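Long-range contacts in alcohol oxidase (Myceliophthora thermophila, PDB 6F74), which binds FAD as a VAO-type flavoprotein and probably oxidises alcohol-type substrates with oxygen as electron acceptor: residues I150-S155 and N574-R579; D160-S165 and C578-G583. All blocks are in the same frame, centred on the assembly; numbering follows the deposited sequence.

Contact 1 (I150-S155 and N574-R579); sequences IRLVTS and NIFFCR. With FAD (flavin-adenine dinucleotide), chain I.
Leu152 and Phe576 make the tightly packed, apolar part of this contact. Their side chains lie side by side and point the same way. Methyl CD2 of Leu152 sits at the ring edge, 3.8 Å from CE1 of Phe576. CB of Leu152 points toward the 574-579 turn, and chi1 (-177°) sets CG beside the carbonyl carbon, from where CD2 reaches the ring. Ile575 CG2 touches the same methyl more loosely. Asn574 to Phe577 form a type I beta turn, closed by Phe577 N to Asn574 O.

The backbones and the Arg151 side are joined more loosely, through waters within a largely buried contact. Arg151 runs out extended and crosses Phe577 with its guanidinium turned 76° from the ring. CD2 of Phe577 lies over one guanidinium face, 3.5 Å from NH2 of Arg151, which meets the ring at its edge. Water 1 accepts from Arg151 NE and donates to Leu152 O and Phe577 O. Water 3 links Leu152 N to Ile575 O. Waters 1 and 3 thus bridge the two backbones in place of direct hydrogen bonds; water 2 ties Arg151 NH2 to Phe577 O. Arg151 NH1 also forms a salt bridge with Glu589.

Further along, Thr154 O accepts from the adenosine ribose hydroxyl O2B of FAD at 2.8 Å. Strand 152-155, an edge strand of the FAD-binding domain's four-stranded mixed sheet, pairs with strand 171-174, and helix 135-147 packs on Leu152 and Ile575.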
loop_
_atom_site.group_PDB
_atom_site.type_symbol
_atom_site.label_atom_id
_atom_site.label_comp_id
_atom_site.label_asym_id
_atom_site.label_seq_id
_atom_site.Cartn_x
_atom_site.Cartn_y
_atom_site.Cartn_z
ATOM N N ILE A 150 -10.034 -7.212 24.491
ATOM C CA ILE A 150 -10.700 -6.992 23.217
ATOM C C ILE A 150 -9.595 -6.671 22.207
ATOM O O ILE A 150 -8.670 -5.871 22.508
ATOM C CB ILE A 150 -11.695 -5.808 23.300
ATOM C CG1 ILE A 150 -12.827 -6.129 24.266
ATOM C CG2 ILE A 150 -12.262 -5.451 21.934
ATOM C CD1 ILE A 150 -13.946 -5.090 24.300
ATOM N N ARG A 151 -9.730 -7.234 21.005
ATOM C CA ARG A 151 -8.754 -7.061 19.941
ATOM C C ARG A 151 -8.677 -5.600 19.501
ATOM O O ARG A 151 -9.707 -4.987 19.165
ATOM C CB ARG A 151 -9.086 -7.947 18.723
ATOM C CG ARG A 151 -8.169 -7.728 17.532
ATOM C CD ARG A 151 -8.498 -8.558 16.335
ATOM N NE ARG A 151 -7.589 -8.266 15.228
ATOM C CZ ARG A 151 -7.586 -8.908 14.050
ATOM N NH1 ARG A 151 -8.450 -9.902 13.819
ATOM N NH2 ARG A 151 -6.711 -8.556 13.079
ATOM N N LEU A 152 -7.467 -5.042 19.533
ATOM C CA LEU A 152 -7.266 -3.655 19.123
ATOM C C LEU A 152 -6.861 -3.624 17.663
ATOM O O LEU A 152 -5.870 -4.238 17.284
ATOM C CB LEU A 152 -6.209 -2.943 19.977
ATOM C CG LEU A 152 -5.985 -1.456 19.665
ATOM C CD1 LEU A 152 -7.198 -0.638 20.067
ATOM C CD2 LEU A 152 -4.764 -0.940 20.389
ATOM N N VAL A 153 -7.622 -2.882 16.864
ATOM C CA VAL A 153 -7.351 -2.694 15.461
ATOM C C VAL A 153 -6.973 -1.229 15.221
ATOM O O VAL A 153 -7.671 -0.325 15.635
ATOM C CB VAL A 153 -8.567 -3.135 14.597
ATOM C CG1 VAL A 153 -8.253 -2.988 13.122
ATOM C CG2 VAL A 153 -8.946 -4.597 14.903
ATOM N N THR A 154 -5.864 -1.006 14.534
ATOM C CA THR A 154 -5.361 0.345 14.282
ATOM C C THR A 154 -5.632 0.718 12.829
ATOM O O THR A 154 -5.313 -0.038 11.929
ATOM C CB THR A 154 -3.854 0.443 14.622
ATOM O OG1 THR A 154 -3.660 0.126 16.015
ATOM C CG2 THR A 154 -3.277 1.864 14.324
ATOM N N SER A 155 -6.244 1.883 12.620
ATOM C CA SER A 155 -6.461 2.407 11.270
ATOM C C SER A 155 -6.138 3.889 11.234
ATOM O O SER A 155 -6.669 4.651 12.031
ATOM C CB SER A 155 -7.889 2.150 10.850
ATOM O OG SER A 155 -8.150 2.569 9.532
ATOM N N ASN A 574 1.211 -9.242 21.765
ATOM C CA ASN A 574 0.677 -9.061 20.423
ATOM C C ASN A 574 -0.648 -8.311 20.466
ATOM O O ASN A 574 -1.645 -8.700 19.820
ATOM C CB ASN A 574 0.558 -10.380 19.680
ATOM C CG ASN A 574 0.774 -10.232 18.198
ATOM O OD1 ASN A 574 0.616 -9.148 17.658
ATOM N ND2 ASN A 574 1.210 -11.319 17.535
ATOM N N ILE A 575 -0.627 -7.217 21.225
ATOM C CA ILE A 575 -1.741 -6.318 21.308
ATOM C C ILE A 575 -2.038 -5.711 19.944
ATOM O O ILE A 575 -3.197 -5.378 19.665
ATOM C CB ILE A 575 -1.495 -5.209 22.387
ATOM C CG1 ILE A 575 -1.230 -5.827 23.769
ATOM C CG2 ILE A 575 -2.660 -4.231 22.474
ATOM C CD1 ILE A 575 -2.252 -6.853 24.229
ATOM N N PHE A 576 -1.009 -5.599 19.090
ATOM C CA PHE A 576 -1.161 -5.001 17.789
ATOM C C PHE A 576 -1.178 -5.997 16.648
ATOM O O PHE A 576 -0.780 -5.658 15.523
ATOM C CB PHE A 576 -0.065 -3.955 17.587
ATOM C CG PHE A 576 0.027 -2.947 18.700
ATOM C CD1 PHE A 576 -1.088 -2.237 19.089
ATOM C CD2 PHE A 576 1.234 -2.670 19.308
ATOM C CE1 PHE A 576 -1.008 -1.280 20.102
ATOM C CE2 PHE A 576 1.319 -1.746 20.340
ATOM C CZ PHE A 576 0.194 -1.033 20.726
ATOM N N PHE A 577 -1.680 -7.202 16.919
ATOM C CA PHE A 577 -1.820 -8.241 15.907
ATOM C C PHE A 577 -2.395 -7.686 14.624
ATOM O O PHE A 577 -3.385 -6.965 14.653
ATOM C CB PHE A 577 -2.721 -9.391 16.355
ATOM C CG PHE A 577 -2.960 -10.412 15.276
ATOM C CD1 PHE A 577 -2.048 -11.464 15.073
ATOM C CD2 PHE A 577 -4.028 -10.298 14.418
ATOM C CE1 PHE A 577 -2.236 -12.386 14.069
ATOM C CE2 PHE A 577 -4.216 -11.211 13.393
ATOM C CZ PHE A 577 -3.309 -12.250 13.217
ATOM N N CYS A 578 -1.746 -7.990 13.511
ATOM C CA CYS A 578 -2.380 -7.849 12.218
ATOM C C CYS A 578 -1.989 -8.999 11.309
ATOM O O CYS A 578 -0.936 -9.640 11.474
ATOM C CB CYS A 578 -2.142 -6.475 11.564
ATOM S SG CYS A 578 -0.482 -5.798 11.764
ATOM N N ARG A 579 -2.908 -9.279 10.395
ATOM C CA ARG A 579 -2.809 -10.362 9.412
ATOM C C ARG A 579 -1.534 -10.225 8.550
ATOM O O ARG A 579 -1.321 -9.181 7.986
ATOM C CB ARG A 579 -4.058 -10.258 8.514
ATOM C CG ARG A 579 -4.266 -11.479 7.711
ATOM C CD ARG A 579 -5.514 -11.418 6.853
ATOM N NE ARG A 579 -5.282 -12.426 5.816
ATOM C CZ ARG A 579 -4.667 -12.207 4.653
ATOM N NH1 ARG A 579 -4.259 -10.977 4.264
ATOM N NH2 ARG A 579 -4.482 -13.234 3.853
HETATM P PA FAD I . -4.409 1.715 7.023
HETATM O O1A FAD I . -5.399 0.703 6.453
HETATM O O2A FAD I . -4.985 2.808 7.867
HETATM O O5B FAD I . -3.330 0.901 7.839
HETATM C C5B FAD I . -2.494 0.001 7.167
HETATM C C4B FAD I . -1.770 -0.857 8.190
HETATM O O4B FAD I . -0.942 0.013 8.942
HETATM C C3B FAD I . -2.636 -1.564 9.201
HETATM O O3B FAD I . -1.933 -2.742 9.614
HETATM C C2B FAD I . -2.672 -0.630 10.385
HETATM O O2B FAD I . -2.782 -1.268 11.663
HETATM C C1B FAD I . -1.314 0.014 10.313
HETATM N N9A FAD I . -1.224 1.394 10.799
HETATM C C8A FAD I . -1.754 2.483 10.225
HETATM N N7A FAD I . -1.440 3.594 10.920
HETATM C C5A FAD I . -0.689 3.203 11.946
HETATM C C6A FAD I . -0.028 3.904 13.046
HETATM N N6A FAD I . -0.167 5.249 13.098
HETATM N N1A FAD I . 0.667 3.155 13.941
HETATM C C2A FAD I . 0.756 1.805 13.819
HETATM N N3A FAD I . 0.186 1.097 12.810
HETATM C C4A FAD I . -0.534 1.754 11.864
HETATM N N1 FAD I . 1.338 2.372 -1.762
HETATM C C2 FAD I . 2.454 2.772 -2.413
HETATM O O2 FAD I . 3.566 2.316 -2.042
HETATM N N3 FAD I . 2.413 3.662 -3.424
HETATM C C4 FAD I . 1.262 4.186 -3.879
HETATM O O4 FAD I . 1.225 4.996 -4.829
HETATM C C4X FAD I . -0.007 3.786 -3.235
HETATM N N5 FAD I . -1.194 4.271 -3.654
HETATM C C5X FAD I . -2.341 3.892 -3.037
HETATM C C6 FAD I . -3.557 4.418 -3.470
HETATM C C7 FAD I . -4.753 4.079 -2.862
HETATM C C7M FAD I . -5.975 4.721 -3.473
HETATM C C8 FAD I . -4.747 3.140 -1.705
HETATM C C8M FAD I . -6.010 2.751 -0.949
HETATM C C9 FAD I . -3.538 2.594 -1.284
HETATM C C9A FAD I . -2.317 2.932 -1.892
HETATM N N10 FAD I . -1.060 2.419 -1.468
HETATM C C10 FAD I . 0.107 2.825 -2.128
HETATM C "C1'" FAD I . -0.929 1.395 -0.405
HETATM C "C2'" FAD I . -0.573 1.808 0.985
HETATM O "O2'" FAD I . 0.843 1.965 1.030
HETATM C "C3'" FAD I . -0.964 0.692 1.960
HETATM O "O3'" FAD I . -2.332 0.283 1.776
HETATM C "C4'" FAD I . -0.735 1.099 3.409
HETATM O "O4'" FAD I . -1.103 0.020 4.273
HETATM C "C5'" FAD I . -1.518 2.355 3.761
HETATM O "O5'" FAD I . -1.283 2.724 5.108
HETATM P P FAD I . -2.489 3.499 5.780
HETATM O O1P FAD I . -2.946 4.611 4.877
HETATM O O2P FAD I . -2.063 3.801 7.178
HETATM O O3P FAD I . -3.611 2.334 5.752
HETATM O O HOH W 1 -5.287 -6.804 16.699
HETATM O O HOH W 2 -5.494 -5.823 12.970
HETATM O O HOH W 3 -5.406 -6.364 20.831
#

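Contact 2 (D160-S165 and C578-G583); sequences DLLGRS and CRTCVG. With FAD (flavin-adenine dinucleotide), chain I.
In the FAD-binding loop between strands 152-155 and 171-174, Leu162 and Arg164 meet a type II beta turn from Cys578 to Cys581. That turn is closed by Cys581 N to Cys578 O and tied by the disulfide between the same two residues.

An Asx turn at Asp160 shapes the first loop. Its OD2 accepts from Leu162 N and Arg164 N, which come from opposite faces of the carboxylate plane. Its OD1 takes NE and NH2 of Arg164 in a side-on salt bridge. Arg164 NH2 is 2.7 Å from OD1 of Asp160, which accepts through its syn lone pair. This grip probably holds the guanidinium in position. Asn542 is a further partner of Arg164 NH2. FAD is bound by the same loop: Asp160 N and Ser165 OG, the latter at 2.6 Å, donate to phosphate oxygen O1A, and ribose O3B donates to Arg164 O.

Across the contact, Arg164 packs its aliphatic part on the turn. Its CG lies 3.2 Å from Arg579 O, and its CD lies beside OG1 of Thr580 and SG of Cys581. The chain bends at chi3 (-54°), which places NE back toward Asp160. CB of Cys578 rests on Arg164 O. Water 5 joins Arg164 NH1 to Thr580 OG1, and water 4 joins Gly163 O to Arg579 N.

The direct polar link is at the far end of Arg579, whose side chain is extended from CG to NE. Its NH1 donates to Leu162 O at 2.9 Å, with an N-H...O angle of 146°.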
loop_
_atom_site.group_PDB
_atom_site.type_symbol
_atom_site.label_atom_id
_atom_site.label_comp_id
_atom_site.label_asym_id
_atom_site.label_seq_id
_atom_site.Cartn_x
_atom_site.Cartn_y
_atom_site.Cartn_z
ATOM N N ASP A 160 -5.656 -0.121 3.530
ATOM C CA ASP A 160 -4.981 -1.388 3.369
ATOM C C ASP A 160 -5.676 -2.341 2.389
ATOM O O ASP A 160 -6.918 -2.378 2.316
ATOM C CB ASP A 160 -4.831 -2.136 4.690
ATOM C CG ASP A 160 -3.626 -3.021 4.713
ATOM O OD1 ASP A 160 -2.521 -2.461 4.703
ATOM O OD2 ASP A 160 -3.776 -4.258 4.724
ATOM N N LEU A 161 -4.846 -3.091 1.672
ATOM C CA LEU A 161 -5.287 -4.079 0.684
ATOM C C LEU A 161 -5.392 -5.499 1.248
ATOM O O LEU A 161 -6.034 -6.347 0.634
ATOM C CB LEU A 161 -4.303 -4.127 -0.502
ATOM C CG LEU A 161 -4.210 -2.964 -1.502
ATOM C CD1 LEU A 161 -3.521 -1.722 -0.952
ATOM C CD2 LEU A 161 -3.428 -3.448 -2.726
ATOM N N LEU A 162 -4.774 -5.730 2.414
ATOM C CA LEU A 162 -4.609 -7.049 3.016
ATOM C C LEU A 162 -5.402 -7.316 4.319
ATOM O O LEU A 162 -5.169 -8.326 5.008
ATOM C CB LEU A 162 -3.117 -7.292 3.257
ATOM C CG LEU A 162 -2.235 -7.817 2.121
ATOM C CD1 LEU A 162 -2.203 -6.861 0.949
ATOM C CD2 LEU A 162 -0.828 -8.000 2.678
ATOM N N GLY A 163 -6.334 -6.436 4.671
ATOM C CA GLY A 163 -7.078 -6.610 5.950
ATOM C C GLY A 163 -6.269 -6.343 7.220
ATOM O O GLY A 163 -6.685 -6.773 8.288
ATOM N N ARG A 164 -5.138 -5.638 7.121
ATOM C CA ARG A 164 -4.252 -5.385 8.286
ATOM C C ARG A 164 -4.746 -4.267 9.201
ATOM O O ARG A 164 -4.251 -4.114 10.313
ATOM C CB ARG A 164 -2.812 -5.107 7.847
ATOM C CG ARG A 164 -2.185 -6.262 7.071
ATOM C CD ARG A 164 -0.763 -6.001 6.600
ATOM N NE ARG A 164 -0.740 -4.767 5.835
ATOM C CZ ARG A 164 0.343 -4.075 5.504
ATOM N NH1 ARG A 164 1.566 -4.498 5.797
ATOM N NH2 ARG A 164 0.181 -2.940 4.843
ATOM N N SER A 165 -5.709 -3.481 8.720
ATOM C CA SER A 165 -6.502 -2.578 9.571
ATOM C C SER A 165 -7.958 -3.064 9.795
ATOM O O SER A 165 -8.875 -2.246 9.970
ATOM C CB SER A 165 -6.468 -1.163 8.983
ATOM O OG SER A 165 -6.937 -1.091 7.647
ATOM N N CYS A 578 -1.746 -7.990 13.511
ATOM C CA CYS A 578 -2.380 -7.849 12.218
ATOM C C CYS A 578 -1.989 -8.999 11.309
ATOM O O CYS A 578 -0.936 -9.640 11.474
ATOM C CB CYS A 578 -2.142 -6.475 11.564
ATOM S SG CYS A 578 -0.482 -5.798 11.764
ATOM N N ARG A 579 -2.908 -9.279 10.395
ATOM C CA ARG A 579 -2.809 -10.362 9.412
ATOM C C ARG A 579 -1.534 -10.225 8.550
ATOM O O ARG A 579 -1.321 -9.181 7.986
ATOM C CB ARG A 579 -4.058 -10.258 8.514
ATOM C CG ARG A 579 -4.266 -11.479 7.711
ATOM C CD ARG A 579 -5.514 -11.418 6.853
ATOM N NE ARG A 579 -5.282 -12.426 5.816
ATOM C CZ ARG A 579 -4.667 -12.207 4.653
ATOM N NH1 ARG A 579 -4.259 -10.977 4.264
ATOM N NH2 ARG A 579 -4.482 -13.234 3.853
ATOM N N THR A 580 -0.718 -11.278 8.475
ATOM C CA THR A 580 0.578 -11.284 7.770
ATOM C C THR A 580 1.675 -10.438 8.424
ATOM O O THR A 580 2.820 -10.484 7.960
ATOM C CB THR A 580 0.534 -10.838 6.266
ATOM O OG1 THR A 580 0.377 -9.416 6.143
ATOM C CG2 THR A 580 -0.528 -11.575 5.468
ATOM N N CYS A 581 1.362 -9.675 9.469
ATOM C CA CYS A 581 2.358 -8.831 10.123
ATOM C C CYS A 581 3.351 -9.737 10.828
ATOM O O CYS A 581 3.107 -10.950 11.015
ATOM C CB CYS A 581 1.711 -7.817 11.089
ATOM S SG CYS A 581 0.567 -6.698 10.251
ATOM N N VAL A 582 4.506 -9.171 11.156
ATOM C CA VAL A 582 5.568 -9.966 11.762
ATOM C C VAL A 582 5.020 -10.578 13.064
ATOM O O VAL A 582 4.412 -9.859 13.897
ATOM C CB VAL A 582 6.809 -9.096 12.024
ATOM C CG1 VAL A 582 7.784 -9.795 12.944
ATOM C CG2 VAL A 582 7.474 -8.741 10.690
ATOM N N GLY A 583 5.219 -11.891 13.213
ATOM C CA GLY A 583 4.740 -12.607 14.395
ATOM C C GLY A 583 3.332 -13.148 14.345
ATOM O O GLY A 583 2.934 -13.831 15.273
HETATM P PA FAD I . -4.409 1.715 7.023
HETATM O O1A FAD I . -5.399 0.703 6.453
HETATM O O2A FAD I . -4.985 2.808 7.867
HETATM O O5B FAD I . -3.330 0.901 7.839
HETATM C C5B FAD I . -2.494 0.001 7.167
HETATM C C4B FAD I . -1.770 -0.857 8.190
HETATM O O4B FAD I . -0.942 0.013 8.942
HETATM C C3B FAD I . -2.636 -1.564 9.201
HETATM O O3B FAD I . -1.933 -2.742 9.614
HETATM C C2B FAD I . -2.672 -0.630 10.385
HETATM O O2B FAD I . -2.782 -1.268 11.663
HETATM C C1B FAD I . -1.314 0.014 10.313
HETATM N N9A FAD I . -1.224 1.394 10.799
HETATM C C8A FAD I . -1.754 2.483 10.225
HETATM N N7A FAD I . -1.440 3.594 10.920
HETATM C C5A FAD I . -0.689 3.203 11.946
HETATM C C6A FAD I . -0.028 3.904 13.046
HETATM N N6A FAD I . -0.167 5.249 13.098
HETATM N N1A FAD I . 0.667 3.155 13.941
HETATM C C2A FAD I . 0.756 1.805 13.819
HETATM N N3A FAD I . 0.186 1.097 12.810
HETATM C C4A FAD I . -0.534 1.754 11.864
HETATM N N1 FAD I . 1.338 2.372 -1.762
HETATM C C2 FAD I . 2.454 2.772 -2.413
HETATM O O2 FAD I . 3.566 2.316 -2.042
HETATM N N3 FAD I . 2.413 3.662 -3.424
HETATM C C4 FAD I . 1.262 4.186 -3.879
HETATM O O4 FAD I . 1.225 4.996 -4.829
HETATM C C4X FAD I . -0.007 3.786 -3.235
HETATM N N5 FAD I . -1.194 4.271 -3.654
HETATM C C5X FAD I . -2.341 3.892 -3.037
HETATM C C6 FAD I . -3.557 4.418 -3.470
HETATM C C7 FAD I . -4.753 4.079 -2.862
HETATM C C7M FAD I . -5.975 4.721 -3.473
HETATM C C8 FAD I . -4.747 3.140 -1.705
HETATM C C8M FAD I . -6.010 2.751 -0.949
HETATM C C9 FAD I . -3.538 2.594 -1.284
HETATM C C9A FAD I . -2.317 2.932 -1.892
HETATM N N10 FAD I . -1.060 2.419 -1.468
HETATM C C10 FAD I . 0.107 2.825 -2.128
HETATM C "C1'" FAD I . -0.929 1.395 -0.405
HETATM C "C2'" FAD I . -0.573 1.808 0.985
HETATM O "O2'" FAD I . 0.843 1.965 1.030
HETATM C "C3'" FAD I . -0.964 0.692 1.960
HETATM O "O3'" FAD I . -2.332 0.283 1.776
HETATM C "C4'" FAD I . -0.735 1.099 3.409
HETATM O "O4'" FAD I . -1.103 0.020 4.273
HETATM C "C5'" FAD I . -1.518 2.355 3.761
HETATM O "O5'" FAD I . -1.283 2.724 5.108
HETATM P P FAD I . -2.489 3.499 5.780
HETATM O O1P FAD I . -2.946 4.611 4.877
HETATM O O2P FAD I . -2.063 3.801 7.178
HETATM O O3P FAD I . -3.611 2.334 5.752
HETATM O O HOH W 4 -5.600 -7.984 10.525
HETATM O O HOH W 5 2.317 -7.259 6.703
#

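Overall arrangement
Contacts 1 and 2 are neighbours, their centres 9 Å apart, and both touch FAD. Their first segments follow one another: strand 152-155 leads into the loop 160-165, before strand 171-174. Their second segments overlap at Cys578 and Arg579, in the loop between helix 560-570 and strand 587-588. More than 400 residues separate the two sides. The C-terminal berberine-like region is thus folded back on the FAD-binding domain at two successive places. The first segments also pack together, with Val153 CG1 3.3 Å from Ser165 O. Contact 1 lies by the adenine and its ribose; contact 2 shares the ribose and reaches the diphosphate and the ribityl chain.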